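Local coordinates for protein LYND (Lyngbya aestuarii, PDB 4V1T) that probably acts as a YcaO-type cyclodehydratase that uses ATP and magnesium to form heterocycles in peptide substrates, at residues 649-653 and 654-658. Numbering follows the deposited sequence.
Sequences DKVPD and ENLKS
The backbone turns tightly from Pro652 to Asn655, where Asn655 N makes a weak hydrogen bond to Pro652 O (3.2 Å, N-H...O angle 123°). This turn lies in the surface loop between helix 630-649 and helix 661-666. Val651 stands before the turn and Leu656 after it. Val651 CG1 lies anti to its backbone N (chi1 -176°) and reaches across to Leu656 CD2 at 4.1 Å. The same methyl packs over the peptide link of Asn655 and Leu656, 3.9 Å from Asn655 C. Asn655 OD1 comes obliquely against the CG-CD side of the Pro652 ring, 3.7 Å from each carbon, a van der Waals contact with the amide oxygen. The Glu654 chain bends at its second torsion (chi2 85°) and turns back toward Pro652 and the backbone of Asp653. This brings Glu654 OE1 to 3.6 Å from Pro652 CB. OE1 is also 3.1 Å from Asp653 N, but the angle is too poor for a hydrogen bond. The Asp653 carboxylate is held from elsewhere: OD1 forms a salt bridge with Arg619 and OD2 a hydrogen bond with Ser616. Its OD2 lies 5.2 Å from Glu654 OE1, and the arginine probably offsets the like charges. The Asn655-Pro652 bond is weak, so the bonds of Asp653 to Arg619 and Ser616 probably contribute to holding the loop in place, along with the Val651-Leu656 contact.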
loop_
_atom_site.group_PDB
_atom_site.type_symbol
_atom_site.label_atom_id
_atom_site.label_comp_id
_atom_site.label_asym_id
_atom_site.label_seq_id
_atom_site.Cartn_x
_atom_site.Cartn_y
_atom_site.Cartn_z
ATOM N N ASP B 649 16.735 -3.979 -21.333
ATOM C CA ASP B 649 16.588 -4.102 -22.783
ATOM C C ASP B 649 16.097 -2.820 -23.454
ATOM O O ASP B 649 16.553 -2.467 -24.544
ATOM C CB ASP B 649 15.619 -5.242 -23.130
ATOM C CG ASP B 649 16.291 -6.605 -23.177
ATOM O OD1 ASP B 649 17.535 -6.691 -23.137
ATOM O OD2 ASP B 649 15.552 -7.605 -23.269
ATOM N N LYS B 650 15.159 -2.129 -22.820
ATOM C CA LYS B 650 14.553 -0.960 -23.445
ATOM C C LYS B 650 15.481 0.246 -23.412
ATOM O O LYS B 650 15.242 1.234 -24.101
ATOM C CB LYS B 650 13.217 -0.633 -22.781
ATOM C CG LYS B 650 12.197 -1.749 -22.968
ATOM C CD LYS B 650 10.767 -1.239 -23.120
ATOM C CE LYS B 650 10.001 -2.055 -24.158
ATOM N NZ LYS B 650 8.560 -2.214 -23.821
ATOM N N VAL B 651 16.543 0.156 -22.617
ATOM C CA VAL B 651 17.582 1.180 -22.594
ATOM C C VAL B 651 18.506 1.004 -23.802
ATOM O O VAL B 651 18.936 -0.115 -24.073
ATOM C CB VAL B 651 18.425 1.086 -21.310
ATOM C CG1 VAL B 651 19.432 2.223 -21.252
ATOM C CG2 VAL B 651 17.527 1.104 -20.080
ATOM N N PRO B 652 18.832 2.096 -24.521
ATOM C CA PRO B 652 19.766 1.935 -25.645
ATOM C C PRO B 652 21.215 1.825 -25.183
ATOM O O PRO B 652 21.528 2.195 -24.051
ATOM C CB PRO B 652 19.558 3.216 -26.474
ATOM C CG PRO B 652 18.387 3.927 -25.849
ATOM C CD PRO B 652 18.363 3.485 -24.425
ATOM N N ASP B 653 22.087 1.332 -26.060
ATOM C CA ASP B 653 23.491 1.099 -25.712
ATOM C C ASP B 653 24.188 2.365 -25.214
ATOM O O ASP B 653 25.074 2.298 -24.362
ATOM C CB ASP B 653 24.249 0.519 -26.914
ATOM C CG ASP B 653 23.702 -0.840 -27.355
ATOM O OD1 ASP B 653 22.868 -1.417 -26.625
ATOM O OD2 ASP B 653 24.104 -1.331 -28.431
ATOM N N GLU B 654 23.760 3.514 -25.731
ATOM C CA GLU B 654 24.370 4.794 -25.385
ATOM C C GLU B 654 24.152 5.136 -23.919
ATOM O O GLU B 654 25.089 5.493 -23.208
ATOM C CB GLU B 654 23.795 5.922 -26.244
ATOM C CG GLU B 654 23.936 5.712 -27.742
ATOM C CD GLU B 654 22.819 4.871 -28.326
ATOM O OE1 GLU B 654 22.746 3.664 -27.998
ATOM O OE2 GLU B 654 22.012 5.419 -29.108
ATOM N N ASN B 655 22.904 5.032 -23.478
ATOM C CA ASN B 655 22.528 5.455 -22.137
ATOM C C ASN B 655 22.690 4.355 -21.110
ATOM O O ASN B 655 22.380 4.552 -19.936
ATOM C CB ASN B 655 21.085 5.956 -22.132
ATOM C CG ASN B 655 20.825 6.976 -23.219
ATOM O OD1 ASN B 655 19.983 6.768 -24.086
ATOM N ND2 ASN B 655 21.563 8.079 -23.186
ATOM N N LEU B 656 23.212 3.210 -21.517
ATOM C CA LEU B 656 23.464 2.136 -20.572
ATOM C C LEU B 656 24.465 2.553 -19.524
ATOM O O LEU B 656 25.512 3.088 -19.823
ATOM C CB LEU B 656 23.994 0.911 -21.282
ATOM C CG LEU B 656 23.009 -0.187 -21.598
ATOM C CD1 LEU B 656 23.767 -1.359 -22.179
ATOM C CD2 LEU B 656 22.277 -0.616 -20.350
ATOM N N LYS B 657 24.137 2.253 -18.287
ATOM C CA LYS B 657 24.994 2.540 -17.163
ATOM C C LYS B 657 25.157 1.248 -16.471
ATOM O O LYS B 657 24.708 0.231 -16.971
ATOM C CB LYS B 657 24.345 3.529 -16.212
ATOM C CG LYS B 657 24.176 4.931 -16.768
ATOM C CD LYS B 657 25.475 5.702 -16.697
ATOM C CE LYS B 657 25.553 6.756 -17.781
ATOM N NZ LYS B 657 24.570 7.850 -17.549
ATOM N N SER B 658 25.855 1.276 -15.353
ATOM C CA SER B 658 26.032 0.112 -14.494
ATOM C C SER B 658 27.199 -0.701 -14.894
ATOM O O SER B 658 27.649 -0.666 -16.025
ATOM C CB SER B 658 24.831 -0.846 -14.495
ATOM O OG SER B 658 24.788 -1.617 -15.692
#